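Local structure of S-adenosylmethionine:tRNA ribosyltransferase-isomerase (Thermotoga maritima, 1VKY) at residues Tyr20-Glu25 with Phe303-Ser308; Pro24-Gln29 with Lys332-Phe337; Ala37-Val42 with Phe340-Leu345. The protein probably transfers and isomerises the ribose moiety of S-adenosylmethionine onto preQ1-modified tRNA, giving epoxyqueuosine on the pathway to queuosine. All coordinates share one frame; numbering follows the deposited sequence.

Contact 1. Residues Tyr20-Glu25 with Phe303-Ser308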
ATOM      1  N   TYR B  20      10.341  12.427  15.918  1.00 36.79           N
ATOM      2  CA  TYR B  20       9.158  12.737  16.696  1.00 34.49           C
ATOM      3  C   TYR B  20       8.529  11.392  16.967  1.00 33.50           C
ATOM      4  O   TYR B  20       8.881  10.428  16.318  1.00 33.52           O
ATOM      5  CB  TYR B  20       8.203  13.681  15.940  1.00 34.79           C
ATOM      6  CG  TYR B  20       7.545  13.069  14.723  1.00 32.99           C
ATOM      7  CD1 TYR B  20       6.286  12.473  14.824  1.00 28.99           C
ATOM      8  CD2 TYR B  20       8.176  13.103  13.446  1.00 32.49           C
ATOM      9  CE1 TYR B  20       5.654  11.913  13.687  1.00 25.09           C
ATOM     10  CE2 TYR B  20       7.541  12.541  12.300  1.00 27.44           C
ATOM     11  CZ  TYR B  20       6.299  11.928  12.460  1.00 27.34           C
ATOM     12  OH  TYR B  20       5.650  11.368  11.416  1.00 28.14           O
ATOM     13  N   GLU B  21       7.635  11.313  17.940  1.00 34.37           N
ATOM     14  CA  GLU B  21       7.094  10.034  18.355  1.00 35.46           C
ATOM     15  C   GLU B  21       5.841   9.764  17.577  1.00 33.41           C
ATOM     16  O   GLU B  21       4.869  10.487  17.719  1.00 34.69           O
ATOM     17  CB  GLU B  21       6.776  10.018  19.872  1.00 38.73           C
ATOM     18  N   LEU B  22       5.878   8.735  16.744  1.00 34.57           N
ATOM     19  CA  LEU B  22       4.754   8.368  15.876  1.00 33.50           C
ATOM     20  C   LEU B  22       4.191   7.007  16.341  1.00 35.12           C
ATOM     21  O   LEU B  22       4.849   5.979  16.101  1.00 35.70           O
ATOM     22  CB  LEU B  22       5.237   8.218  14.434  1.00 30.98           C
ATOM     23  CG  LEU B  22       4.229   7.768  13.371  1.00 29.62           C
ATOM     24  CD1 LEU B  22       2.915   8.549  13.487  1.00 32.17           C
ATOM     25  CD2 LEU B  22       4.803   7.843  11.924  1.00 29.89           C
ATOM     26  N   PRO B  23       3.004   6.979  16.960  1.00 36.73           N
ATOM     27  CA  PRO B  23       2.390   5.698  17.318  1.00 35.38           C
ATOM     28  C   PRO B  23       2.213   4.845  16.057  1.00 34.29           C
ATOM     29  O   PRO B  23       1.647   5.314  15.059  1.00 31.92           O
ATOM     30  CB  PRO B  23       1.042   6.094  17.938  1.00 35.61           C
ATOM     31  CG  PRO B  23       1.212   7.516  18.342  1.00 36.77           C
ATOM     32  CD  PRO B  23       2.134   8.104  17.327  1.00 34.98           C
ATOM     33  N   PRO B  24       2.682   3.592  16.094  1.00 32.63           N
ATOM     34  CA  PRO B  24       2.758   2.812  14.878  1.00 32.50           C
ATOM     35  C   PRO B  24       1.399   2.589  14.262  1.00 30.51           C
ATOM     36  O   PRO B  24       1.298   2.399  13.061  1.00 30.31           O
ATOM     37  CB  PRO B  24       3.431   1.488  15.341  1.00 33.13           C
ATOM     38  CG  PRO B  24       3.245   1.420  16.764  1.00 36.72           C
ATOM     39  CD  PRO B  24       3.174   2.843  17.262  1.00 36.07           C
ATOM     40  N   GLU B  25       0.353   2.628  15.078  1.00 31.70           N
ATOM     41  CA  GLU B  25      -0.995   2.374  14.584  1.00 33.32           C
ATOM     42  C   GLU B  25      -1.476   3.496  13.634  1.00 34.26           C
ATOM     43  O   GLU B  25      -2.409   3.308  12.875  1.00 30.67           O
ATOM     44  CB  GLU B  25      -2.017   2.123  15.726  1.00 32.99           C
ATOM     45  CG  GLU B  25      -2.352   3.253  16.676  1.00 33.76           C
ATOM     46  CD  GLU B  25      -1.377   3.424  17.807  1.00 40.46           C
ATOM     47  OE1 GLU B  25      -0.279   2.873  17.697  1.00 35.21           O
ATOM     48  OE2 GLU B  25      -1.703   4.118  18.817  1.00 37.45           O
ATOM     49  N   PHE B 303       1.952  13.113   5.248  1.00 26.82           N
ATOM     50  CA  PHE B 303       2.654  13.133   6.532  1.00 26.38           C
ATOM     51  C   PHE B 303       3.807  12.138   6.497  1.00 26.44           C
ATOM     52  O   PHE B 303       3.590  10.954   6.275  1.00 28.12           O
ATOM     53  CB  PHE B 303       1.680  12.828   7.658  1.00 27.58           C
ATOM     54  CG  PHE B 303       0.838  13.990   8.028  1.00 23.80           C
ATOM     55  CD1 PHE B 303      -0.332  14.228   7.406  1.00 29.49           C
ATOM     56  CD2 PHE B 303       1.274  14.879   8.995  1.00 24.91           C
ATOM     57  CE1 PHE B 303      -1.118  15.320   7.773  1.00 29.34           C
ATOM     58  CE2 PHE B 303       0.540  15.966   9.346  1.00 25.80           C
ATOM     59  CZ  PHE B 303      -0.674  16.190   8.740  1.00 24.42           C
ATOM     60  N   HIS B 304       5.030  12.626   6.711  1.00 26.34           N
ATOM     61  CA  HIS B 304       6.224  11.821   6.504  1.00 25.95           C
ATOM     62  C   HIS B 304       6.713  11.241   7.815  1.00 25.77           C
ATOM     63  O   HIS B 304       6.310  11.673   8.862  1.00 27.07           O
ATOM     64  CB  HIS B 304       7.288  12.649   5.799  1.00 26.76           C
ATOM     65  CG  HIS B 304       6.778  13.318   4.542  1.00 27.97           C
ATOM     66  ND1 HIS B 304       6.414  12.602   3.423  1.00 27.47           N
ATOM     67  CD2 HIS B 304       6.487  14.614   4.267  1.00 25.82           C
ATOM     68  CE1 HIS B 304       5.956  13.432   2.497  1.00 33.80           C
ATOM     69  NE2 HIS B 304       5.991  14.658   2.984  1.00 29.46           N
ATOM     70  N   LEU B 305       7.602  10.254   7.743  1.00 26.19           N
ATOM     71  CA  LEU B 305       8.015   9.522   8.920  1.00 26.61           C
ATOM     72  C   LEU B 305       9.106  10.274   9.680  1.00 29.29           C
ATOM     73  O   LEU B 305       9.868  11.075   9.067  1.00 27.40           O
ATOM     74  CB  LEU B 305       8.510   8.133   8.457  1.00 29.74           C
ATOM     75  CG  LEU B 305       7.501   7.226   7.704  1.00 34.76           C
ATOM     76  CD1 LEU B 305       8.191   6.025   7.040  1.00 43.58           C
ATOM     77  CD2 LEU B 305       6.422   6.758   8.682  1.00 39.18           C
ATOM     78  N   PRO B 306       9.224   9.997  10.988  1.00 29.87           N
ATOM     79  CA  PRO B 306      10.315  10.513  11.788  1.00 28.18           C
ATOM     80  C   PRO B 306      11.643  10.335  11.107  1.00 30.68           C
ATOM     81  O   PRO B 306      11.927   9.286  10.499  1.00 28.87           O
ATOM     82  CB  PRO B 306      10.261   9.662  13.075  1.00 33.73           C
ATOM     83  CG  PRO B 306       8.826   9.242  13.204  1.00 26.63           C
ATOM     84  CD  PRO B 306       8.325   9.135  11.792  1.00 29.58           C
ATOM     85  N   ARG B 307      12.428  11.410  11.137  1.00 30.94           N
ATOM     86  CA  ARG B 307      13.789  11.394  10.616  1.00 33.11           C
ATOM     87  C   ARG B 307      13.870  11.229   9.104  1.00 32.36           C
ATOM     88  O   ARG B 307      14.966  11.057   8.589  1.00 32.72           O
ATOM     89  CB  ARG B 307      14.626  10.278  11.294  1.00 34.24           C
ATOM     90  CG  ARG B 307      14.686  10.340  12.854  1.00 37.22           C
ATOM     91  CD  ARG B 307      15.319   9.091  13.497  1.00 40.96           C
ATOM     92  NE  ARG B 307      14.253   8.181  13.948  1.00 61.56           N
ATOM     93  CZ  ARG B 307      13.994   6.955  13.485  1.00 60.72           C
ATOM     94  NH1 ARG B 307      14.742   6.348  12.561  1.00 60.23           N
ATOM     95  NH2 ARG B 307      12.965   6.315  13.998  1.00 67.10           N
ATOM     96  N   SER B 308      12.761  11.281   8.360  1.00 27.94           N
ATOM     97  CA  SER B 308      12.879  11.041   6.917  1.00 27.16           C
ATOM     98  C   SER B 308      13.459  12.268   6.233  1.00 25.84           C
ATOM     99  O   SER B 308      13.222  13.404   6.694  1.00 26.31           O
ATOM    100  CB  SER B 308      11.524  10.792   6.282  1.00 25.92           C
ATOM    101  OG  SER B 308      10.638  11.785   6.716  1.00 29.72           O
TER
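Tyr-20 meets Phe-303 to Ser-308 with both its hydroxyl and one face of its ring. The OH donates to the backbone O of His-304 at 2.7 Å; the acceptor sits at the ring edge, in the ring plane, and the hydroxyl in turn lies in the carbonyl plane of His-304, with a C=O...donor angle of 152°. Over one face comes Pro-306, whose CG stands 3.8 Å from the centroid of the Tyr-20 ring and only 17° off its normal, a CH-pi contact shifted toward the rim. The same CG lies 3.3 Å from Tyr-20 O, so the proline rests against ring and backbone of one residue. Tyr-20 CG falls between the backbone N and the carbonyl carbon (chi1 68°). Beside this, Leu-22 CD2 touches Leu-305 CD2 and Pro-306 CD, each at 3.8 Å.

One shell out, a type II turn from Leu-305 to Ser-308 presents the proline. Leu-305 O accepts twice, from Ser-308 N at 3.0 Å and from Ser-308 OG at 2.6 Å, and that OG also caps Leu-311 N at the start of helix 309-318. Tyr-327 of helix 320-332 meets Tyr-20 edge-to-face, and its hydroxyl bonds His-304 N.

A phenylalanine in place of Tyr-20 could keep the proline on its face but would probably leave His-304 O without this donor. Tyrosine hydroxyls thus hold the N and O of His-304, satisfying two main-chain polar atoms in a buried, largely apolar setting.

Contact 2. Residues Pro24-Gln29 with Lys332-Phe337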
ATOM      1  N   PRO B  24       2.682   3.592  16.094  1.00 32.63           N
ATOM      2  CA  PRO B  24       2.758   2.812  14.878  1.00 32.50           C
ATOM      3  C   PRO B  24       1.399   2.589  14.262  1.00 30.51           C
ATOM      4  O   PRO B  24       1.298   2.399  13.061  1.00 30.31           O
ATOM      5  CB  PRO B  24       3.431   1.488  15.341  1.00 33.13           C
ATOM      6  CG  PRO B  24       3.245   1.420  16.764  1.00 36.72           C
ATOM      7  CD  PRO B  24       3.174   2.843  17.262  1.00 36.07           C
ATOM      8  N   GLU B  25       0.353   2.628  15.078  1.00 31.70           N
ATOM      9  CA  GLU B  25      -0.995   2.374  14.584  1.00 33.32           C
ATOM     10  C   GLU B  25      -1.476   3.496  13.634  1.00 34.26           C
ATOM     11  O   GLU B  25      -2.409   3.308  12.875  1.00 30.67           O
ATOM     12  CB  GLU B  25      -2.017   2.123  15.726  1.00 32.99           C
ATOM     13  CG  GLU B  25      -2.352   3.253  16.676  1.00 33.76           C
ATOM     14  CD  GLU B  25      -1.377   3.424  17.807  1.00 40.46           C
ATOM     15  OE1 GLU B  25      -0.279   2.873  17.697  1.00 35.21           O
ATOM     16  OE2 GLU B  25      -1.703   4.118  18.817  1.00 37.45           O
ATOM     17  N   LEU B  26      -0.808   4.641  13.651  1.00 35.26           N
ATOM     18  CA  LEU B  26      -1.213   5.758  12.793  1.00 31.50           C
ATOM     19  C   LEU B  26      -0.677   5.671  11.378  1.00 32.67           C
ATOM     20  O   LEU B  26      -1.104   6.450  10.511  1.00 30.83           O
ATOM     21  CB  LEU B  26      -0.822   7.085  13.453  1.00 32.96           C
ATOM     22  CG  LEU B  26      -1.520   7.339  14.790  1.00 32.23           C
ATOM     23  CD1 LEU B  26      -1.175   8.759  15.314  1.00 34.90           C
ATOM     24  CD2 LEU B  26      -3.005   7.207  14.620  1.00 35.10           C
ATOM     25  N   ILE B  27       0.231   4.733  11.126  1.00 31.17           N
ATOM     26  CA  ILE B  27       0.704   4.508   9.763  1.00 32.20           C
ATOM     27  C   ILE B  27      -0.343   3.684   9.018  1.00 35.80           C
ATOM     28  O   ILE B  27      -0.493   2.508   9.270  1.00 32.84           O
ATOM     29  CB  ILE B  27       2.087   3.855   9.759  1.00 29.95           C
ATOM     30  CG1 ILE B  27       3.080   4.747  10.510  1.00 32.52           C
ATOM     31  CG2 ILE B  27       2.547   3.544   8.339  1.00 35.69           C
ATOM     32  CD1 ILE B  27       4.439   4.192  10.617  1.00 36.51           C
ATOM     33  N   ALA B  28      -1.034   4.333   8.081  1.00 34.99           N
ATOM     34  CA  ALA B  28      -2.144   3.755   7.348  1.00 36.43           C
ATOM     35  C   ALA B  28      -1.715   2.636   6.388  1.00 38.72           C
ATOM     36  O   ALA B  28      -0.699   2.734   5.724  1.00 34.67           O
ATOM     37  CB  ALA B  28      -2.844   4.820   6.587  1.00 35.60           C
ATOM     38  N   GLN B  29      -2.504   1.563   6.330  1.00 41.56           N
ATOM     39  CA  GLN B  29      -2.211   0.438   5.444  1.00 43.22           C
ATOM     40  C   GLN B  29      -3.031   0.509   4.196  1.00 45.17           C
ATOM     41  O   GLN B  29      -2.688  -0.088   3.198  1.00 48.41           O
ATOM     42  CB  GLN B  29      -2.467  -0.861   6.185  1.00 45.41           C
ATOM     43  CG  GLN B  29      -1.680  -0.883   7.453  1.00 50.97           C
ATOM     44  CD  GLN B  29      -1.738  -2.188   8.176  1.00 55.41           C
ATOM     45  OE1 GLN B  29      -1.519  -3.239   7.584  1.00 62.79           O
ATOM     46  NE2 GLN B  29      -2.004  -2.127   9.463  1.00 57.25           N
ATOM     47  N   LYS B 332      -1.450  13.974  18.032  1.00 32.41           N
ATOM     48  CA  LYS B 332      -2.404  14.191  19.113  1.00 31.07           C
ATOM     49  C   LYS B 332      -3.796  14.010  18.588  1.00 32.30           C
ATOM     50  O   LYS B 332      -4.613  13.343  19.216  1.00 29.95           O
ATOM     51  CB  LYS B 332      -2.219  15.582  19.704  1.00 33.26           C
ATOM     52  CG  LYS B 332      -3.052  15.882  20.908  1.00 42.30           C
ATOM     53  CD  LYS B 332      -2.858  17.316  21.338  1.00 47.94           C
ATOM     54  CE  LYS B 332      -3.641  17.620  22.617  1.00 59.49           C
ATOM     55  NZ  LYS B 332      -3.655  19.098  22.873  1.00 63.01           N
ATOM     56  N   ARG B 333      -4.074  14.519  17.391  1.00 29.36           N
ATOM     57  CA  ARG B 333      -5.407  14.372  16.821  1.00 29.55           C
ATOM     58  C   ARG B 333      -5.635  13.102  16.036  1.00 30.45           C
ATOM     59  O   ARG B 333      -6.707  12.933  15.438  1.00 30.91           O
ATOM     60  CB  ARG B 333      -5.695  15.567  15.905  1.00 29.35           C
ATOM     61  CG  ARG B 333      -5.841  16.826  16.669  1.00 32.36           C
ATOM     62  CD  ARG B 333      -5.991  18.029  15.786  1.00 39.25           C
ATOM     63  NE  ARG B 333      -6.165  19.268  16.558  1.00 39.21           N
ATOM     64  CZ  ARG B 333      -7.296  19.956  16.625  1.00 41.53           C
ATOM     65  NH1 ARG B 333      -8.410  19.517  16.023  1.00 40.63           N
ATOM     66  NH2 ARG B 333      -7.322  21.092  17.311  1.00 43.73           N
ATOM     67  N   ARG B 334      -4.626  12.232  15.982  1.00 32.59           N
ATOM     68  CA  ARG B 334      -4.775  10.889  15.427  1.00 31.14           C
ATOM     69  C   ARG B 334      -4.931  10.929  13.908  1.00 30.44           C
ATOM     70  O   ARG B 334      -5.646  10.124  13.296  1.00 26.57           O
ATOM     71  CB  ARG B 334      -5.947  10.147  16.129  1.00 34.47           C
ATOM     72  CG  ARG B 334      -5.877  10.146  17.673  1.00 40.16           C
ATOM     73  CD  ARG B 334      -4.754   9.327  18.269  1.00 45.81           C
ATOM     74  NE  ARG B 334      -4.907   7.906  17.974  1.00 50.32           N
ATOM     75  CZ  ARG B 334      -3.991   6.960  18.228  1.00 48.12           C
ATOM     76  NH1 ARG B 334      -2.828   7.249  18.800  1.00 46.33           N
ATOM     77  NH2 ARG B 334      -4.244   5.708  17.897  1.00 49.99           N
ATOM     78  N   TYR B 335      -4.228  11.855  13.258  1.00 27.82           N
ATOM     79  CA  TYR B 335      -4.159  11.813  11.798  1.00 28.26           C
ATOM     80  C   TYR B 335      -3.510  10.490  11.396  1.00 27.12           C
ATOM     81  O   TYR B 335      -2.722   9.894  12.167  1.00 30.77           O
ATOM     82  CB  TYR B 335      -3.287  12.962  11.234  1.00 25.52           C
ATOM     83  CG  TYR B 335      -3.991  14.279  11.058  1.00 27.15           C
ATOM     84  CD1 TYR B 335      -4.473  14.989  12.148  1.00 23.56           C
ATOM     85  CD2 TYR B 335      -4.171  14.835   9.777  1.00 25.37           C
ATOM     86  CE1 TYR B 335      -5.118  16.242  11.978  1.00 26.08           C
ATOM     87  CE2 TYR B 335      -4.798  16.075   9.599  1.00 24.53           C
ATOM     88  CZ  TYR B 335      -5.280  16.772  10.699  1.00 23.79           C
ATOM     89  OH  TYR B 335      -5.894  18.019  10.471  1.00 28.99           O
ATOM     90  N   ARG B 336      -3.742  10.103  10.159  1.00 27.82           N
ATOM     91  CA  ARG B 336      -3.048   8.970   9.580  1.00 30.62           C
ATOM     92  C   ARG B 336      -1.877   9.417   8.714  1.00 31.73           C
ATOM     93  O   ARG B 336      -1.972  10.434   7.980  1.00 29.98           O
ATOM     94  CB  ARG B 336      -4.002   8.146   8.752  1.00 30.45           C
ATOM     95  CG  ARG B 336      -5.189   7.557   9.527  1.00 38.37           C
ATOM     96  CD  ARG B 336      -6.260   6.999   8.592  1.00 44.95           C
ATOM     97  NE  ARG B 336      -6.525   7.955   7.512  1.00 46.47           N
ATOM     98  CZ  ARG B 336      -6.369   7.748   6.197  1.00 50.69           C
ATOM     99  NH1 ARG B 336      -5.971   6.555   5.703  1.00 40.26           N
ATOM    100  NH2 ARG B 336      -6.633   8.770   5.362  1.00 41.61           N
ATOM    101  N   PHE B 337      -0.795   8.636   8.797  1.00 28.25           N
ATOM    102  CA  PHE B 337       0.511   8.989   8.262  1.00 27.03           C
ATOM    103  C   PHE B 337       0.952   8.068   7.135  1.00 27.54           C
ATOM    104  O   PHE B 337       0.439   6.963   6.948  1.00 29.75           O
ATOM    105  CB  PHE B 337       1.554   8.943   9.367  1.00 25.60           C
ATOM    106  CG  PHE B 337       1.438  10.057  10.352  1.00 26.49           C
ATOM    107  CD1 PHE B 337       0.366  10.135  11.201  1.00 28.25           C
ATOM    108  CD2 PHE B 337       2.449  10.975  10.485  1.00 25.40           C
ATOM    109  CE1 PHE B 337       0.266  11.141  12.110  1.00 29.90           C
ATOM    110  CE2 PHE B 337       2.349  12.005  11.408  1.00 28.87           C
ATOM    111  CZ  PHE B 337       1.263  12.084  12.206  1.00 27.36           C
TER
HETATM  112  O   HOH W   1      -1.036   5.728  20.820  1.00 47.12           O
HETATM  113  O   HOH W   2       0.308   5.022   4.828  1.00 38.42           O
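Leu-26 lies against the chain at Arg-334 to Phe-337, and its side chain can be followed outward atom by atom. CB sits 3.6 Å from Tyr-335 O and also packs on CD1 of the Phe-337 ring. CG, anti to the carbonyl carbon (chi1 -63°), lies 3.9 Å from Tyr-335 O, which is buried here without a hydrogen-bond partner in the model. Both methyls touch it too, so the whole side chain from CB outward lies against that oxygen. CD1 also approaches Arg-334 NH1, while CD2 lies 3.7 Å from Arg-334 CZ, over the centre of one guanidinium face.

The edge of that guanidinium serves Glu-25. Arg-334 NH2 donates to Glu-25 OE2 at 3.1 Å, within the guanidinium plane and to the anti lone pair, forming a salt bridge; NH1 adds a weak bond to the same oxygen, and a water joins the two groups. The backbones make a single bridge at Ile-27 and Phe-337: Phe-337 N donates to Leu-26 O at 2.8 Å, and Ala-28 N to Phe-337 O at 3.2 Å. A second water spans Ala-28 O and Phe-337 O. Ile-27 touches Phe-338 of the second subunit.

Arg-334, with positive phi, closes helix 320-332 in a Schellman motif, and Phe-337 packs back on Tyr-327, Ala-330 and Val-331. Lys-332 to Phe-337 thus links that helix to strand 343-346, while Pro-24 to Gln-29 precedes strand 39-44.

Contact 3. Residues Ala37-Val42 with Phe340-Leu345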
ATOM      1  N   ALA B  37     -11.820  12.359   1.023  1.00 31.21           N
ATOM      2  CA  ALA B  37     -12.425  12.390   2.322  1.00 33.29           C
ATOM      3  C   ALA B  37     -11.338  12.184   3.352  1.00 31.99           C
ATOM      4  O   ALA B  37     -11.625  12.132   4.541  1.00 33.68           O
ATOM      5  CB  ALA B  37     -13.512  11.302   2.460  1.00 35.43           C
ATOM      6  N   SER B  38     -10.080  12.128   2.926  1.00 32.42           N
ATOM      7  CA  SER B  38      -8.979  12.113   3.898  1.00 32.28           C
ATOM      8  C   SER B  38      -8.918  13.474   4.637  1.00 28.80           C
ATOM      9  O   SER B  38      -9.556  14.468   4.204  1.00 26.82           O
ATOM     10  CB  SER B  38      -7.666  11.763   3.194  1.00 33.16           C
ATOM     11  OG  SER B  38      -7.245  12.852   2.398  1.00 40.50           O
ATOM     12  N   ARG B  39      -8.204  13.510   5.766  1.00 27.73           N
ATOM     13  CA  ARG B  39      -7.987  14.755   6.502  1.00 27.39           C
ATOM     14  C   ARG B  39      -6.964  15.606   5.759  1.00 26.49           C
ATOM     15  O   ARG B  39      -6.160  15.077   4.997  1.00 27.20           O
ATOM     16  CB  ARG B  39      -7.516  14.478   7.924  1.00 27.78           C
ATOM     17  CG  ARG B  39      -8.518  13.664   8.662  1.00 30.91           C
ATOM     18  CD  ARG B  39      -8.160  13.379  10.100  1.00 38.81           C
ATOM     19  NE  ARG B  39      -8.372  14.571  10.867  1.00 47.03           N
ATOM     20  CZ  ARG B  39      -8.305  14.644  12.181  1.00 50.89           C
ATOM     21  NH1 ARG B  39      -8.025  13.566  12.907  1.00 41.20           N
ATOM     22  NH2 ARG B  39      -8.514  15.825  12.765  1.00 49.58           N
ATOM     23  N   LEU B  40      -7.082  16.925   5.909  1.00 24.61           N
ATOM     24  CA  LEU B  40      -6.145  17.901   5.338  1.00 23.78           C
ATOM     25  C   LEU B  40      -5.827  18.883   6.434  1.00 21.58           C
ATOM     26  O   LEU B  40      -6.696  19.669   6.814  1.00 25.44           O
ATOM     27  CB  LEU B  40      -6.774  18.654   4.144  1.00 21.56           C
ATOM     28  CG  LEU B  40      -5.975  19.775   3.454  1.00 25.14           C
ATOM     29  CD1 LEU B  40      -4.756  19.213   2.754  1.00 29.41           C
ATOM     30  CD2 LEU B  40      -6.787  20.589   2.474  1.00 27.92           C
ATOM     31  N   MET B  41      -4.587  18.868   6.913  1.00 23.00           N
ATOM     32  CA  MET B  41      -4.091  19.906   7.800  1.00 25.38           C
ATOM     33  C   MET B  41      -3.545  21.049   6.932  1.00 26.81           C
ATOM     34  O   MET B  41      -2.748  20.823   6.050  1.00 25.37           O
ATOM     35  CB  MET B  41      -2.961  19.389   8.695  1.00 26.20           C
ATOM     36  CG  MET B  41      -2.563  20.381   9.775  1.00 28.50           C
ATOM     37  SD  MET B  41      -1.350  19.753  10.945  1.00 31.04           S
ATOM     38  CE  MET B  41      -2.244  18.480  11.802  1.00 31.19           C
ATOM     39  N   VAL B  42      -3.963  22.275   7.236  1.00 25.54           N
ATOM     40  CA  VAL B  42      -3.523  23.445   6.504  1.00 24.95           C
ATOM     41  C   VAL B  42      -2.648  24.306   7.398  1.00 24.18           C
ATOM     42  O   VAL B  42      -3.081  24.740   8.474  1.00 24.07           O
ATOM     43  CB  VAL B  42      -4.726  24.261   5.992  1.00 25.06           C
ATOM     44  CG1 VAL B  42      -4.263  25.419   5.154  1.00 27.47           C
ATOM     45  CG2 VAL B  42      -5.669  23.368   5.143  1.00 27.70           C
ATOM     46  N   PHE B 340      -0.635   6.190   2.486  1.00 32.11           N
ATOM     47  CA  PHE B 340      -2.083   5.995   2.343  1.00 33.72           C
ATOM     48  C   PHE B 340      -2.849   6.788   3.367  1.00 32.91           C
ATOM     49  O   PHE B 340      -4.084   6.642   3.470  1.00 33.19           O
ATOM     50  CB  PHE B 340      -2.445   4.493   2.433  1.00 38.34           C
ATOM     51  CG  PHE B 340      -1.694   3.687   1.435  1.00 44.85           C
ATOM     52  CD1 PHE B 340      -0.592   2.939   1.814  1.00 54.58           C
ATOM     53  CD2 PHE B 340      -1.970   3.843   0.076  1.00 53.87           C
ATOM     54  CE1 PHE B 340       0.181   2.281   0.864  1.00 58.33           C
ATOM     55  CE2 PHE B 340      -1.220   3.182  -0.883  1.00 55.81           C
ATOM     56  CZ  PHE B 340      -0.133   2.397  -0.488  1.00 54.93           C
ATOM     57  N   GLY B 341      -2.130   7.681   4.059  1.00 29.17           N
ATOM     58  CA  GLY B 341      -2.692   8.531   5.111  1.00 30.88           C
ATOM     59  C   GLY B 341      -3.236   9.856   4.645  1.00 29.03           C
ATOM     60  O   GLY B 341      -3.634  10.027   3.501  1.00 27.01           O
ATOM     61  N   ASP B 342      -3.223  10.806   5.562  1.00 28.58           N
ATOM     62  CA  ASP B 342      -3.848  12.077   5.349  1.00 28.45           C
ATOM     63  C   ASP B 342      -2.862  13.033   4.621  1.00 25.22           C
ATOM     64  O   ASP B 342      -1.739  12.643   4.270  1.00 23.54           O
ATOM     65  CB  ASP B 342      -4.295  12.653   6.695  1.00 23.95           C
ATOM     66  CG  ASP B 342      -5.398  11.841   7.312  1.00 32.30           C
ATOM     67  OD1 ASP B 342      -6.317  11.460   6.571  1.00 27.58           O
ATOM     68  OD2 ASP B 342      -5.416  11.558   8.517  1.00 28.69           O
ATOM     69  N   ALA B 343      -3.309  14.258   4.395  1.00 27.14           N
ATOM     70  CA  ALA B 343      -2.524  15.270   3.684  1.00 26.61           C
ATOM     71  C   ALA B 343      -2.335  16.577   4.474  1.00 27.90           C
ATOM     72  O   ALA B 343      -3.082  16.885   5.397  1.00 24.30           O
ATOM     73  CB  ALA B 343      -3.165  15.592   2.392  1.00 29.72           C
ATOM     74  N   MET B 344      -1.319  17.332   4.046  1.00 24.29           N
ATOM     75  CA  MET B 344      -0.990  18.679   4.539  1.00 27.38           C
ATOM     76  C   MET B 344      -0.903  19.629   3.332  1.00 24.89           C
ATOM     77  O   MET B 344      -0.317  19.262   2.296  1.00 25.01           O
ATOM     78  CB  MET B 344       0.362  18.610   5.241  1.00 26.89           C
ATOM     79  CG  MET B 344       0.888  19.907   5.753  1.00 27.95           C
ATOM     80  SD  MET B 344       2.459  19.664   6.597  1.00 30.61           S
ATOM     81  CE  MET B 344       1.902  19.143   8.258  1.00 29.78           C
ATOM     82  N   LEU B 345      -1.530  20.801   3.467  1.00 26.35           N
ATOM     83  CA  LEU B 345      -1.375  21.958   2.561  1.00 25.36           C
ATOM     84  C   LEU B 345      -0.619  23.038   3.320  1.00 24.86           C
ATOM     85  O   LEU B 345      -1.060  23.485   4.399  1.00 24.94           O
ATOM     86  CB  LEU B 345      -2.733  22.537   2.149  1.00 25.97           C
ATOM     87  CG  LEU B 345      -2.772  23.837   1.338  1.00 27.10           C
ATOM     88  CD1 LEU B 345      -2.011  23.719   0.019  1.00 28.22           C
ATOM     89  CD2 LEU B 345      -4.208  24.309   1.091  1.00 27.05           C
TER
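Asp-342 holds CG anti to its carbonyl carbon (chi1 -67°), which sets the carboxylate carbon 3.4 Å from Arg-39 CB. Leu-40 instead carries CG anti to the backbone N (chi1 177°). Its CD1 lies 3.9 Å from Leu-345 CB and 4.0 Å from Ala-343 CB.

Asp-342 OD1 accepts from Arg-39 N at 2.9 Å, met from well above the carboxylate plane. It stands in where a regular parallel pair would offer the carbonyl of Gly-341. OD1 also forms a salt bridge with Arg-336 NH2, which would probably help keep the acid ionised. The Arg-39 guanidinium turns elsewhere, bonding Arg-333 O through NH1 and making a cation-pi contact with Tyr-335.

Beyond the aspartate the main chains take over: Ala-343 N donates to Arg-39 O at 3.0 Å, Met-41 N to Ala-343 O at 2.9 Å, and Leu-345 N to Met-41 O at 2.9 Å. Leu-40, Val-42, Ala-343 and Leu-345 share one face. Met-41 and Met-344 occupy the other, with SD of the former 4.3 Å from CE of the latter, and both pack on Ala-326 of helix 320-332.

Segments 39-42 and 343-345 thus run parallel, their axes 30° apart, as part of strands 39-44 and 343-346 near the two chain ends, set within the mixed sheet between antiparallel neighbours 49-54 and 298-302.

Overall arrangement
The three contacts descend from a loop layer to the sheet: centres of contacts 1 and 2 lie about 9 Å apart, those of 2 and 3 about 11 Å. Phe-303, in the 303-308 segment of contact 1, reaches both other contacts, with CB 3.5 Å from Phe-337 CD2 and CE2 3.6 Å from Met-344 CE. Contacts 1 and 2 share Pro-24 and Glu-25, and Tyr-20 OH lies 3.4 Å from Phe-337 CD2. All three pair N-terminal with C-terminal segments, tying the chain's ends together. Contacts 1 and 2 both touch the second copy in the crystal assembly. The His-304 side chain lies about 4 Å from an unidentified molecule, probably from the crystallisation liquor, though it may mark a pocket.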